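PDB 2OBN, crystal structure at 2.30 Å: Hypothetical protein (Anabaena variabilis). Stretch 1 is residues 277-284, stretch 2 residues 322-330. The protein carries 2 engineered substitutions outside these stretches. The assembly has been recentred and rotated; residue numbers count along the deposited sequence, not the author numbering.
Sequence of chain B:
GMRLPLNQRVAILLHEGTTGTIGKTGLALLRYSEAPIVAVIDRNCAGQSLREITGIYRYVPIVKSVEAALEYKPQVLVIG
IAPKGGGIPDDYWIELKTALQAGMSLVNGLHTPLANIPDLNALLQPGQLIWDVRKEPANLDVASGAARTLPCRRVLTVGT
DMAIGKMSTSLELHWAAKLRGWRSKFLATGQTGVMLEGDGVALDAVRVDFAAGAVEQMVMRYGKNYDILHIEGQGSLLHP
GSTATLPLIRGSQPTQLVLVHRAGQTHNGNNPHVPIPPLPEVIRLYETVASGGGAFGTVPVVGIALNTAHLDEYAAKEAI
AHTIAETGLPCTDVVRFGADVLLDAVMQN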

# COMPACT_ATOMS: atom_id res chain seq x y z
N PRO B 277 16.26 -6.16 -13.83
CA PRO B 277 17.42 -5.49 -14.42
C PRO B 277 18.77 -5.91 -13.79
O PRO B 277 18.78 -6.59 -12.74
CB PRO B 277 17.16 -4.00 -14.12
CG PRO B 277 15.74 -3.90 -13.63
CD PRO B 277 15.37 -5.23 -13.11
N PRO B 278 19.89 -5.51 -14.40
CA PRO B 278 21.18 -5.81 -13.77
C PRO B 278 21.18 -5.18 -12.38
O PRO B 278 20.51 -4.17 -12.19
CB PRO B 278 22.18 -5.11 -14.67
CG PRO B 278 21.50 -5.01 -16.01
CD PRO B 278 20.05 -4.80 -15.68
N LEU B 279 21.94 -5.75 -11.45
CA LEU B 279 21.95 -5.28 -10.06
C LEU B 279 22.33 -3.82 -9.83
O LEU B 279 21.73 -3.20 -8.96
CB LEU B 279 22.77 -6.22 -9.16
CG LEU B 279 22.14 -7.61 -8.91
CD1 LEU B 279 23.04 -8.50 -8.05
CD2 LEU B 279 20.76 -7.50 -8.25
N PRO B 280 23.29 -3.26 -10.61
CA PRO B 280 23.58 -1.83 -10.45
C PRO B 280 22.34 -0.96 -10.67
O PRO B 280 22.16 0.04 -9.98
CB PRO B 280 24.63 -1.55 -11.53
CG PRO B 280 25.29 -2.82 -11.76
CD PRO B 280 24.18 -3.86 -11.62
N GLU B 281 21.50 -1.35 -11.63
CA GLU B 281 20.24 -0.62 -11.89
C GLU B 281 19.24 -0.79 -10.76
O GLU B 281 18.53 0.15 -10.42
CB GLU B 281 19.61 -1.02 -13.24
CG GLU B 281 20.35 -0.47 -14.45
CD GLU B 281 20.42 1.04 -14.41
OE1 GLU B 281 19.35 1.68 -14.31
OE2 GLU B 281 21.54 1.59 -14.44
N VAL B 282 19.17 -1.99 -10.20
CA VAL B 282 18.26 -2.27 -9.09
C VAL B 282 18.73 -1.46 -7.86
O VAL B 282 17.91 -0.91 -7.12
CB VAL B 282 18.16 -3.80 -8.77
CG1 VAL B 282 17.23 -4.05 -7.60
CG2 VAL B 282 17.71 -4.62 -9.99
N ILE B 283 20.04 -1.39 -7.64
CA ILE B 283 20.60 -0.59 -6.52
C ILE B 283 20.22 0.88 -6.64
O ILE B 283 19.80 1.51 -5.67
CB ILE B 283 22.12 -0.76 -6.42
CG1 ILE B 283 22.46 -2.18 -5.92
CG2 ILE B 283 22.73 0.30 -5.51
CD1 ILE B 283 23.85 -2.65 -6.28
N ARG B 284 20.38 1.43 -7.84
CA ARG B 284 20.02 2.82 -8.12
C ARG B 284 18.51 3.06 -7.86
O ARG B 284 18.12 4.04 -7.21
CB ARG B 284 20.39 3.18 -9.56
CG ARG B 284 20.27 4.65 -9.90
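Stretch 2, residues 322-330: HTIAETGLP

Stretch 2 enters as the last turns of a helix, 322-327, and leaves it at G328, whose phi/psi of 76/14 is the first non-helical pair and has the positive phi that favours glycine. L329 and P330 then continue in extended conformation, at -116/157 and -57/146. In stretch 1 P278 occupies the N-cap position and the helix begins at L279. The end of one helix therefore meets the start of another. Their axes approach to 10.4 Å, and their N-to-C directions differ by 62°. The nearest CA pair, P280 and T327, is 5.7 Å apart.

E326 covers the most surface, 55 Å². Its CA-to-CB bond points toward stretch 1, and with chi1 and chi2 both t the chain is extended, bringing the carboxylate to the helix start: OE2 lies 3.7 Å from CD of P280 and 3.8 Å from CB of P278. OE2 is also 4.0 Å from the backbone N of L279, too far for a hydrogen bond; none links the two stretches.

L279 follows with 49 Å². Its CA-to-CB bond points toward stretch 2. Its CB lies 3.8 Å from CG2 of T327, and the m, t rotamer carries CD1 to 4.0 Å from CG2 of T323. One helical turn later, the CA-to-CB bond of I283 (44 Å²) does the same. Its CD1 packs 3.7 Å from CD1 of L329 and 4.1 Å from CG2 of T327, so the T327 methyl touches both aliphatic residues.

The T327 hydroxyl is engaged within its own stretch: OG1 donates to O of T323 at 2.6 Å and accepts from N of L329 at 3.2 Å, with an N-H...acceptor angle of 159°. These bonds tie the residue after G328 back to the helix end. With no hydrogen bond across the stretches, the contact is one of close packing, burying 281 Å² summed over both sides.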

# COMPACT_ATOMS: atom_id res chain seq x y z
N HIS B 322 31.34 -12.85 -8.65
CA HIS B 322 30.79 -12.14 -9.82
C HIS B 322 29.93 -10.95 -9.40
O HIS B 322 29.98 -9.90 -10.01
CB HIS B 322 29.95 -13.10 -10.68
CG HIS B 322 29.35 -12.47 -11.90
ND1 HIS B 322 30.00 -12.42 -13.11
CD2 HIS B 322 28.15 -11.85 -12.09
CE1 HIS B 322 29.24 -11.80 -13.99
NE2 HIS B 322 28.12 -11.44 -13.40
N THR B 323 29.12 -11.14 -8.36
CA THR B 323 28.24 -10.07 -7.85
C THR B 323 29.04 -8.89 -7.29
O THR B 323 28.65 -7.75 -7.45
CB THR B 323 27.32 -10.63 -6.75
OG1 THR B 323 26.53 -11.69 -7.28
CG2 THR B 323 26.41 -9.53 -6.18
N ILE B 324 30.17 -9.17 -6.65
CA ILE B 324 31.04 -8.13 -6.11
C ILE B 324 31.70 -7.34 -7.25
O ILE B 324 31.82 -6.11 -7.20
CB ILE B 324 32.14 -8.76 -5.21
CG1 ILE B 324 31.48 -9.31 -3.94
CG2 ILE B 324 33.24 -7.75 -4.89
CD1 ILE B 324 32.38 -10.20 -3.08
N ALA B 325 32.17 -8.06 -8.26
CA ALA B 325 32.80 -7.43 -9.41
C ALA B 325 31.79 -6.53 -10.12
O ALA B 325 32.07 -5.37 -10.41
CB ALA B 325 33.36 -8.47 -10.37
N GLU B 326 30.59 -7.05 -10.36
CA GLU B 326 29.57 -6.28 -11.06
C GLU B 326 29.11 -5.04 -10.31
O GLU B 326 28.98 -3.98 -10.91
CB GLU B 326 28.34 -7.15 -11.33
CG GLU B 326 27.30 -6.45 -12.23
CD GLU B 326 26.03 -7.23 -12.36
OE1 GLU B 326 25.79 -8.12 -11.53
OE2 GLU B 326 25.26 -6.94 -13.30
N THR B 327 28.88 -5.17 -9.01
CA THR B 327 28.30 -4.09 -8.19
C THR B 327 29.26 -3.23 -7.40
O THR B 327 28.93 -2.10 -7.05
CB THR B 327 27.32 -4.70 -7.17
OG1 THR B 327 28.04 -5.50 -6.22
CG2 THR B 327 26.28 -5.54 -7.90
N GLY B 328 30.44 -3.77 -7.09
CA GLY B 328 31.43 -3.07 -6.29
C GLY B 328 31.08 -3.05 -4.81
O GLY B 328 31.69 -2.30 -4.05
N LEU B 329 30.12 -3.88 -4.39
CA LEU B 329 29.68 -3.93 -3.00
C LEU B 329 29.98 -5.28 -2.34
O LEU B 329 30.09 -6.30 -3.03
CB LEU B 329 28.15 -3.74 -2.92
CG LEU B 329 27.58 -2.39 -3.33
CD1 LEU B 329 26.07 -2.46 -3.33
CD2 LEU B 329 28.08 -1.29 -2.40
N PRO B 330 30.07 -5.28 -0.99
CA PRO B 330 30.22 -6.50 -0.21
C PRO B 330 29.09 -7.49 -0.50
O PRO B 330 27.95 -7.08 -0.74
CB PRO B 330 30.11 -6.02 1.23
CG PRO B 330 30.50 -4.61 1.19
CD PRO B 330 30.06 -4.08 -0.12